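Long-range contacts in adenylosuccinate lyase (Francisella tularensis subsp. tularensis SCHU S4, PDB 4EEI), which probably catalyses the fumarate-releasing cleavage of adenylosuccinate to AMP, and of the analogous succinocarboxamide intermediate of IMP synthesis, in de novo purine biosynthesis: residues R37-K41 / F87-G91; E46-Q52 / I76-F80; I135-R139 / R344-T348. Numbering follows the deposited sequence.

How the interactions relate
Interactions 1 and 2 are neighbours at one end of the elongated subunit, their centres about 14 Å apart. Along the chain, both segments of interaction 2 fall between those of interaction 1, and F88 joins the two: its CZ lies 3.7 Å from I76 CG2 and its CD1 4.2 Å from I47 CD1. Interaction 3 lies across the chain's centre, about 73 Å from interaction 1 and about 69 Å from interaction 2, centre to centre. Interactions 1 and 3 both touch the second subunit. The side chain of F90 is about 12 Å from a bound succinate, and R139 immediately precedes S140, a succinate-binding residue. Interaction 2 lies away from these sites.

Interaction 1. Residues R37-K41 / F87-G91; sequences RMVPK and FFHFG. With EDO (1,2-ethanediol), chain Y.
Two loops meet here, with neither helix nor strand in the ten residues, and the closest backbone approach is V39 to F87, 6.7 Å between their CA atoms. In 37-41, M38 is near-helical (phi/psi -99/-13), after which V39, P40 and K41 run extended (psi 129 to 137). In 87-91 the chain turns sharply at H89, in the left-handed region (58/53), and G91 also has positive phi (81/-28).

The contact is apolar, burying 217 Å² in all. F87 (chi1 m) and M38 point toward the opposite segment. Three side chains crowd F87 obliquely: M38 CG is 3.5 Å from F87 CE2, V39 CG2 3.7 Å from F87 CB, and P40 CD 4.0 Å from F87 CE1. M38 takes the p, m, m rotamer, which bends its tip to F90, with CE 3.8 Å from F90 CE1.

Its sulfur makes two oblique Met-aromatic contacts: SD is 5.3 Å from the F87 ring centroid and 4.9 Å from that of F90 (chi1 t).

O2 of an ethanediol, probably from the crystallisation liquor, makes a weak 3.3 Å hydrogen bond to R37 O.

The pair joins the loop between helices 16-33 and 43-50 to the loop that leads into helix 94-131. L31 of helix 16-33 packs against V39 and F87, while H358 of the second subunit stacks edge-to-face with F90.

Interaction 2. Residues E46-Q52 / I76-F80; sequences EIRARAQ and IAEQF
This is a junction of two helix C-terminal ends in the helical N-terminal part of the lyase, where 43-50 and 68-77 give way to loops. A type I turn from A77 to F80 (F80 N to A77 O, 3.0 Å) follows the second helix. In register, A51 faces I76 (CA atoms 6.4 Å apart) and I47 faces F80 (8.1 Å).

The Q79 carboxamide (chi1 m, chi2 t) mimics a strand edge against the extended backbone of Q52: OE1 accepts from Q52 N at 2.8 Å, and NE2 donates to Q52 O at 3.0 Å. NE2 also reaches S75 O. Q52 NE2 in turn makes a weak 3.3 Å bond to R50 O. R50 NH1 forms a salt bridge with E46 OE2 of the same segment at 2.5 Å.

Beside these polar pairs, A51 CB sits 3.9 Å from F80 CZ, and F80 CD2 lies over one guanidinium face, 3.7 Å from R50 NH2. I47 CG1 makes a CH-pi contact, 4.2 Å from the F80 ring centroid and 13° off its normal.

Interaction 3. Residues I135-R139 / R344-T348; sequences ITMGR and RVRST. With EDO (1,2-ethanediol), chain Z.
V345 has the largest share of this buried contact, 89 Å² of a summed 303 Å². It sits near the end of helix 338-346, in the t rotamer, and sets CG2 against the backbone of strand 135-140: 3.4 Å from T136 C, 3.6 Å from I135 O and 3.6 Å from M137 N. The same methyl lies 4.2 Å from I135 CG1 and 4.0 Å from M137 CG. The nearest CA pair is M137 with V345, 5.7 Å.

M137 comes next, with 79 Å² covered. Its CA-to-CB bond points toward the helix, and the m, m, m rotamer folds SD to 3.4 Å from T348 OG1, while CG is 4.1 Å from both R344 O and R344 CG. The alternation of an extended strand does the sorting: I135 and M137 point toward the helix and T136 away from it.

The strand is half of the two-stranded antiparallel hairpin 135-140/143-149, so the contact lays a helix end against a beta hairpin. The strand leads to S140 and H141, known to bind succinate and AMP, though neither ligand is bound to them in this chain, in sites that three subunits form in this superfamily.

R344, third, runs out through t chi1 and chi2, then bends at chi3 (m), with R139 NH2 3.4 Å from R344 CD and 4.1 Å from R344 NE. The like charges are offset by E250, which forms salt bridges with both arginines, and by D247 of the third subunit, paired with R139. An ethanediol O2 accepts from R344 NH2 at 2.9 Å and weakly from R344 NE at 2.8 Å.

Interaction 1. Residues R37-K41 / F87-G91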
loop_
_atom_site.group_PDB
_atom_site.type_symbol
_atom_site.label_atom_id
_atom_site.label_comp_id
_atom_site.label_asym_id
_atom_site.label_seq_id
_atom_site.Cartn_x
_atom_site.Cartn_y
_atom_site.Cartn_z
ATOM N N ARG B 37 40.183 -21.489 -17.450
ATOM C CA ARG B 37 41.243 -20.490 -17.431
ATOM C C ARG B 37 42.328 -20.860 -16.426
ATOM O O ARG B 37 43.171 -21.709 -16.700
ATOM C CB ARG B 37 40.671 -19.108 -17.112
ATOM C CG ARG B 37 39.572 -18.667 -18.064
ATOM C CD ARG B 37 39.744 -17.213 -18.471
ATOM N NE ARG B 37 38.845 -16.333 -17.732
ATOM C CZ ARG B 37 39.231 -15.225 -17.111
ATOM N NH1 ARG B 37 38.346 -14.483 -16.461
ATOM N NH2 ARG B 37 40.504 -14.857 -17.137
ATOM N N MET B 38 42.301 -20.217 -15.263
ATOM C CA MET B 38 43.461 -20.194 -14.380
ATOM C C MET B 38 43.353 -21.228 -13.261
ATOM O O MET B 38 44.332 -21.511 -12.574
ATOM C CB MET B 38 43.658 -18.797 -13.788
ATOM C CG MET B 38 42.665 -18.439 -12.695
ATOM S SD MET B 38 41.082 -17.893 -13.360
ATOM C CE MET B 38 41.555 -16.349 -14.132
ATOM N N VAL B 39 42.161 -21.786 -13.081
ATOM C CA VAL B 39 41.926 -22.751 -12.013
ATOM C C VAL B 39 42.239 -24.172 -12.470
ATOM O O VAL B 39 41.754 -24.621 -13.505
ATOM C CB VAL B 39 40.470 -22.698 -11.512
ATOM C CG1 VAL B 39 40.307 -23.565 -10.274
ATOM C CG2 VAL B 39 40.060 -21.262 -11.225
ATOM N N PRO B 40 43.051 -24.876 -11.688
ATOM C CA PRO B 40 43.425 -26.256 -12.019
ATOM C C PRO B 40 42.185 -27.126 -12.180
ATOM O O PRO B 40 41.260 -27.013 -11.368
ATOM C CB PRO B 40 44.221 -26.702 -10.789
ATOM C CG PRO B 40 44.811 -25.434 -10.252
ATOM C CD PRO B 40 43.744 -24.388 -10.481
ATOM N N LYS B 41 42.155 -27.956 -13.221
ATOM C CA LYS B 41 41.011 -28.840 -13.458
ATOM C C LYS B 41 40.771 -29.730 -12.246
ATOM O O LYS B 41 41.723 -30.248 -11.662
ATOM C CB LYS B 41 41.248 -29.720 -14.685
ATOM C CG LYS B 41 41.526 -28.952 -15.965
ATOM C CD LYS B 41 40.320 -28.138 -16.404
ATOM C CE LYS B 41 40.561 -27.471 -17.754
ATOM N NZ LYS B 41 39.317 -26.837 -18.284
ATOM N N PHE B 87 41.341 -20.243 -5.349
ATOM C CA PHE B 87 40.514 -19.550 -6.325
ATOM C C PHE B 87 39.051 -19.519 -5.914
ATOM O O PHE B 87 38.183 -19.139 -6.700
ATOM C CB PHE B 87 40.692 -20.164 -7.714
ATOM C CG PHE B 87 42.042 -19.893 -8.321
ATOM C CD1 PHE B 87 42.986 -20.905 -8.444
ATOM C CD2 PHE B 87 42.376 -18.620 -8.743
ATOM C CE1 PHE B 87 44.229 -20.652 -8.996
ATOM C CE2 PHE B 87 43.614 -18.359 -9.294
ATOM C CZ PHE B 87 44.544 -19.375 -9.421
ATOM N N PHE B 88 38.777 -19.909 -4.674
ATOM C CA PHE B 88 37.420 -19.818 -4.159
ATOM C C PHE B 88 37.037 -18.343 -4.089
ATOM O O PHE B 88 37.804 -17.516 -3.587
ATOM C CB PHE B 88 37.299 -20.480 -2.786
ATOM C CG PHE B 88 35.879 -20.776 -2.383
ATOM C CD1 PHE B 88 35.215 -21.875 -2.909
ATOM C CD2 PHE B 88 35.204 -19.947 -1.495
ATOM C CE1 PHE B 88 33.901 -22.158 -2.547
ATOM C CE2 PHE B 88 33.889 -20.220 -1.125
ATOM C CZ PHE B 88 33.236 -21.327 -1.654
ATOM N N HIS B 89 35.869 -18.019 -4.633
ATOM C CA HIS B 89 35.376 -16.643 -4.656
ATOM C C HIS B 89 36.351 -15.704 -5.373
ATOM O O HIS B 89 36.765 -14.679 -4.834
ATOM C CB HIS B 89 35.102 -16.157 -3.231
ATOM C CG HIS B 89 34.188 -14.976 -3.161
ATOM N ND1 HIS B 89 32.815 -15.099 -3.130
ATOM C CD2 HIS B 89 34.449 -13.648 -3.117
ATOM C CE1 HIS B 89 32.269 -13.896 -3.068
ATOM N NE2 HIS B 89 33.240 -12.999 -3.060
ATOM N N PHE B 90 36.717 -16.064 -6.595
ATOM C CA PHE B 90 37.677 -15.291 -7.354
ATOM C C PHE B 90 36.937 -14.475 -8.407
ATOM O O PHE B 90 36.109 -15.017 -9.141
ATOM C CB PHE B 90 38.678 -16.247 -8.007
ATOM C CG PHE B 90 39.782 -15.568 -8.752
ATOM C CD1 PHE B 90 39.672 -15.338 -10.114
ATOM C CD2 PHE B 90 40.946 -15.192 -8.103
ATOM C CE1 PHE B 90 40.695 -14.732 -10.813
ATOM C CE2 PHE B 90 41.978 -14.577 -8.797
ATOM C CZ PHE B 90 41.851 -14.345 -10.157
ATOM N N GLY B 91 37.205 -13.174 -8.458
ATOM C CA GLY B 91 36.645 -12.320 -9.496
ATOM C C GLY B 91 35.214 -11.854 -9.259
ATOM O O GLY B 91 34.820 -10.782 -9.731
HETATM C C1 EDO Y . 42.660 -23.756 -20.622
HETATM O O1 EDO Y . 42.421 -24.537 -19.443
HETATM C C2 EDO Y . 43.448 -22.504 -20.252
HETATM O O2 EDO Y . 44.599 -22.876 -19.480
#

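Interaction 2. Residues E46-Q52 / I76-F80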
loop_
_atom_site.group_PDB
_atom_site.type_symbol
_atom_site.label_atom_id
_atom_site.label_comp_id
_atom_site.label_asym_id
_atom_site.label_seq_id
_atom_site.Cartn_x
_atom_site.Cartn_y
_atom_site.Cartn_z
ATOM N N GLU B 46 36.467 -31.244 -6.301
ATOM C CA GLU B 46 37.106 -31.603 -5.037
ATOM C C GLU B 46 36.379 -30.954 -3.858
ATOM O O GLU B 46 36.042 -31.617 -2.874
ATOM C CB GLU B 46 38.565 -31.150 -5.060
ATOM C CG GLU B 46 39.304 -31.299 -3.741
ATOM C CD GLU B 46 39.839 -32.702 -3.517
ATOM O OE1 GLU B 46 39.577 -33.581 -4.365
ATOM O OE2 GLU B 46 40.527 -32.923 -2.495
ATOM N N ILE B 47 36.129 -29.654 -3.976
ATOM C CA ILE B 47 35.463 -28.904 -2.920
ATOM C C ILE B 47 34.007 -29.350 -2.779
ATOM O O ILE B 47 33.494 -29.498 -1.664
ATOM C CB ILE B 47 35.564 -27.386 -3.181
ATOM C CG1 ILE B 47 37.032 -26.945 -3.156
ATOM C CG2 ILE B 47 34.738 -26.598 -2.170
ATOM C CD1 ILE B 47 37.248 -25.462 -3.474
ATOM N N ARG B 48 33.353 -29.581 -3.914
ATOM C CA ARG B 48 31.969 -30.051 -3.933
ATOM C C ARG B 48 31.794 -31.330 -3.116
ATOM O O ARG B 48 30.805 -31.487 -2.406
ATOM C CB ARG B 48 31.512 -30.274 -5.383
ATOM C CG ARG B 48 30.062 -30.723 -5.543
ATOM C CD ARG B 48 29.627 -30.723 -7.016
ATOM N NE ARG B 48 29.622 -29.386 -7.615
ATOM C CZ ARG B 48 30.438 -28.989 -8.593
ATOM N NH1 ARG B 48 31.333 -29.822 -9.106
ATOM N NH2 ARG B 48 30.351 -27.754 -9.076
ATOM N N ALA B 49 32.770 -32.227 -3.194
ATOM C CA ALA B 49 32.659 -33.537 -2.545
ATOM C C ALA B 49 32.901 -33.522 -1.034
ATOM O O ALA B 49 32.534 -34.465 -0.334
ATOM C CB ALA B 49 33.609 -34.537 -3.215
ATOM N N ARG B 50 33.522 -32.461 -0.531
ATOM C CA ARG B 50 34.009 -32.460 0.847
ATOM C C ARG B 50 33.432 -31.350 1.721
ATOM O O ARG B 50 33.279 -31.520 2.931
ATOM C CB ARG B 50 35.529 -32.360 0.837
ATOM C CG ARG B 50 36.193 -33.329 -0.118
ATOM C CD ARG B 50 37.256 -34.131 0.598
ATOM N NE ARG B 50 38.077 -33.269 1.443
ATOM C CZ ARG B 50 39.165 -32.631 1.024
ATOM N NH1 ARG B 50 39.569 -32.764 -0.231
ATOM N NH2 ARG B 50 39.851 -31.861 1.859
ATOM N N ALA B 51 33.123 -30.210 1.112
ATOM C CA ALA B 51 32.733 -29.029 1.875
ATOM C C ALA B 51 31.478 -29.266 2.703
ATOM O O ALA B 51 30.491 -29.825 2.214
ATOM C CB ALA B 51 32.543 -27.824 0.953
ATOM N N GLN B 52 31.528 -28.840 3.960
ATOM C CA GLN B 52 30.374 -28.941 4.840
ATOM C C GLN B 52 29.746 -27.570 5.054
ATOM O O GLN B 52 30.445 -26.556 5.099
ATOM C CB GLN B 52 30.787 -29.535 6.188
ATOM C CG GLN B 52 31.408 -30.925 6.100
ATOM C CD GLN B 52 30.400 -31.983 5.713
ATOM O OE1 GLN B 52 29.346 -32.107 6.337
ATOM N NE2 GLN B 52 30.712 -32.748 4.674
ATOM N N ILE B 76 34.088 -22.058 4.473
ATOM C CA ILE B 76 34.425 -23.059 3.458
ATOM C C ILE B 76 35.942 -23.239 3.321
ATOM O O ILE B 76 36.467 -24.354 3.431
ATOM C CB ILE B 76 33.849 -22.676 2.076
ATOM C CG1 ILE B 76 32.316 -22.575 2.118
ATOM C CG2 ILE B 76 34.315 -23.664 1.016
ATOM C CD1 ILE B 76 31.620 -23.800 2.701
ATOM N N ALA B 77 36.637 -22.133 3.072
ATOM C CA ALA B 77 38.084 -22.143 2.868
ATOM C C ALA B 77 38.867 -22.822 3.992
ATOM O O ALA B 77 39.886 -23.483 3.744
ATOM C CB ALA B 77 38.594 -20.720 2.655
ATOM N N GLU B 78 38.402 -22.666 5.228
ATOM C CA GLU B 78 39.144 -23.213 6.364
ATOM C C GLU B 78 39.057 -24.742 6.435
ATOM O O GLU B 78 39.722 -25.372 7.262
ATOM C CB GLU B 78 38.703 -22.561 7.684
ATOM C CG GLU B 78 37.339 -22.994 8.194
ATOM C CD GLU B 78 36.945 -22.286 9.486
ATOM O OE1 GLU B 78 37.671 -21.361 9.914
ATOM O OE2 GLU B 78 35.908 -22.655 10.069
ATOM N N GLN B 79 38.248 -25.337 5.560
ATOM C CA GLN B 79 38.139 -26.793 5.501
ATOM C C GLN B 79 39.149 -27.384 4.517
ATOM O O GLN B 79 39.252 -28.600 4.383
ATOM C CB GLN B 79 36.721 -27.208 5.102
ATOM C CG GLN B 79 35.636 -26.739 6.067
ATOM C CD GLN B 79 34.241 -27.120 5.614
ATOM O OE1 GLN B 79 33.977 -28.277 5.290
ATOM N NE2 GLN B 79 33.341 -26.144 5.580
ATOM N N PHE B 80 39.899 -26.523 3.837
ATOM C CA PHE B 80 40.811 -26.975 2.783
ATOM C C PHE B 80 42.211 -26.387 2.901
ATOM O O PHE B 80 42.422 -25.411 3.625
ATOM C CB PHE B 80 40.226 -26.627 1.412
ATOM C CG PHE B 80 38.893 -27.261 1.155
ATOM C CD1 PHE B 80 37.721 -26.601 1.489
ATOM C CD2 PHE B 80 38.815 -28.533 0.606
ATOM C CE1 PHE B 80 36.494 -27.192 1.270
ATOM C CE2 PHE B 80 37.593 -29.133 0.379
ATOM C CZ PHE B 80 36.427 -28.461 0.714
#

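Interaction 3. Residues I135-R139 / R344-T348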
loop_
_atom_site.group_PDB
_atom_site.type_symbol
_atom_site.label_atom_id
_atom_site.label_comp_id
_atom_site.label_asym_id
_atom_site.label_seq_id
_atom_site.Cartn_x
_atom_site.Cartn_y
_atom_site.Cartn_z
ATOM N N ILE B 135 -29.305 -25.317 -9.083
ATOM C CA ILE B 135 -29.744 -23.956 -9.388
ATOM C C ILE B 135 -29.768 -23.110 -8.110
ATOM O O ILE B 135 -30.258 -23.553 -7.065
ATOM C CB ILE B 135 -31.102 -23.937 -10.140
ATOM C CG1 ILE B 135 -31.442 -22.528 -10.624
ATOM C CG2 ILE B 135 -32.218 -24.504 -9.286
ATOM C CD1 ILE B 135 -32.472 -22.526 -11.751
ATOM N N THR B 136 -29.195 -21.908 -8.191
ATOM C CA THR B 136 -29.096 -21.023 -7.030
ATOM C C THR B 136 -29.529 -19.618 -7.432
ATOM O O THR B 136 -29.635 -19.318 -8.623
ATOM C CB THR B 136 -27.659 -20.976 -6.489
ATOM O OG1 THR B 136 -27.622 -20.251 -5.253
ATOM C CG2 THR B 136 -26.732 -20.299 -7.498
ATOM N N MET B 137 -29.797 -18.764 -6.447
ATOM C CA MET B 137 -30.088 -17.363 -6.738
ATOM C C MET B 137 -28.798 -16.566 -6.898
ATOM O O MET B 137 -27.980 -16.487 -5.966
ATOM C CB MET B 137 -30.937 -16.725 -5.633
ATOM C CG MET B 137 -32.381 -17.183 -5.592
ATOM S SD MET B 137 -33.193 -16.972 -7.190
ATOM C CE MET B 137 -32.900 -15.223 -7.465
ATOM N N GLY B 138 -28.609 -15.983 -8.079
ATOM C CA GLY B 138 -27.551 -15.006 -8.283
ATOM C C GLY B 138 -27.903 -13.741 -7.519
ATOM O O GLY B 138 -29.089 -13.444 -7.317
ATOM N N ARG B 139 -26.885 -13.005 -7.078
ATOM C CA ARG B 139 -27.099 -11.832 -6.242
ATOM C C ARG B 139 -26.223 -10.675 -6.690
ATOM O O ARG B 139 -25.009 -10.825 -6.871
ATOM C CB ARG B 139 -26.771 -12.150 -4.774
ATOM C CG ARG B 139 -27.787 -13.058 -4.047
ATOM C CD ARG B 139 -27.294 -13.340 -2.624
ATOM N NE ARG B 139 -28.049 -14.386 -1.919
ATOM C CZ ARG B 139 -27.819 -15.693 -2.051
ATOM N NH1 ARG B 139 -26.881 -16.130 -2.885
ATOM N NH2 ARG B 139 -28.533 -16.569 -1.356
ATOM N N ARG B 344 -34.480 -21.898 -2.017
ATOM C CA ARG B 344 -34.424 -20.445 -2.050
ATOM C C ARG B 344 -34.811 -19.924 -3.439
ATOM O O ARG B 344 -35.481 -18.898 -3.561
ATOM C CB ARG B 344 -33.029 -19.963 -1.622
ATOM C CG ARG B 344 -32.812 -18.466 -1.697
ATOM C CD ARG B 344 -31.572 -18.043 -0.901
ATOM N NE ARG B 344 -31.846 -18.003 0.537
ATOM C CZ ARG B 344 -31.147 -18.657 1.460
ATOM N NH1 ARG B 344 -30.110 -19.410 1.109
ATOM N NH2 ARG B 344 -31.482 -18.552 2.739
ATOM N N VAL B 345 -34.413 -20.648 -4.484
ATOM C CA VAL B 345 -34.866 -20.336 -5.837
ATOM C C VAL B 345 -36.377 -20.504 -5.935
ATOM O O VAL B 345 -37.063 -19.676 -6.521
ATOM C CB VAL B 345 -34.165 -21.221 -6.887
ATOM C CG1 VAL B 345 -34.740 -20.974 -8.273
ATOM C CG2 VAL B 345 -32.666 -20.940 -6.890
ATOM N N ARG B 346 -36.897 -21.575 -5.341
ATOM C CA ARG B 346 -38.333 -21.817 -5.346
ATOM C C ARG B 346 -39.101 -20.728 -4.608
ATOM O O ARG B 346 -40.221 -20.387 -4.980
ATOM C CB ARG B 346 -38.646 -23.164 -4.697
ATOM C CG ARG B 346 -38.206 -24.374 -5.485
ATOM C CD ARG B 346 -38.676 -25.634 -4.785
ATOM N NE ARG B 346 -38.580 -26.814 -5.636
ATOM C CZ ARG B 346 -37.559 -27.663 -5.624
ATOM N NH1 ARG B 346 -37.565 -28.714 -6.434
ATOM N NH2 ARG B 346 -36.538 -27.469 -4.798
ATOM N N SER B 347 -38.499 -20.196 -3.551
ATOM C CA SER B 347 -39.171 -19.215 -2.703
ATOM C C SER B 347 -39.245 -17.826 -3.346
ATOM O O SER B 347 -39.931 -16.940 -2.834
ATOM C CB SER B 347 -38.479 -19.126 -1.337
ATOM O OG SER B 347 -37.231 -18.457 -1.445
ATOM N N THR B 348 -38.558 -17.634 -4.467
ATOM C CA THR B 348 -38.543 -16.326 -5.120
ATOM C C THR B 348 -39.071 -16.387 -6.552
ATOM O O THR B 348 -38.634 -17.219 -7.346
ATOM C CB THR B 348 -37.133 -15.701 -5.113
ATOM O OG1 THR B 348 -36.331 -16.303 -6.136
ATOM C CG2 THR B 348 -36.464 -15.914 -3.766
HETATM C C1 EDO Z . -34.989 -17.773 1.241
HETATM O O1 EDO Z . -35.523 -18.195 2.508
HETATM C C2 EDO Z . -34.430 -16.354 1.329
HETATM O O2 EDO Z . -33.325 -16.318 2.247
#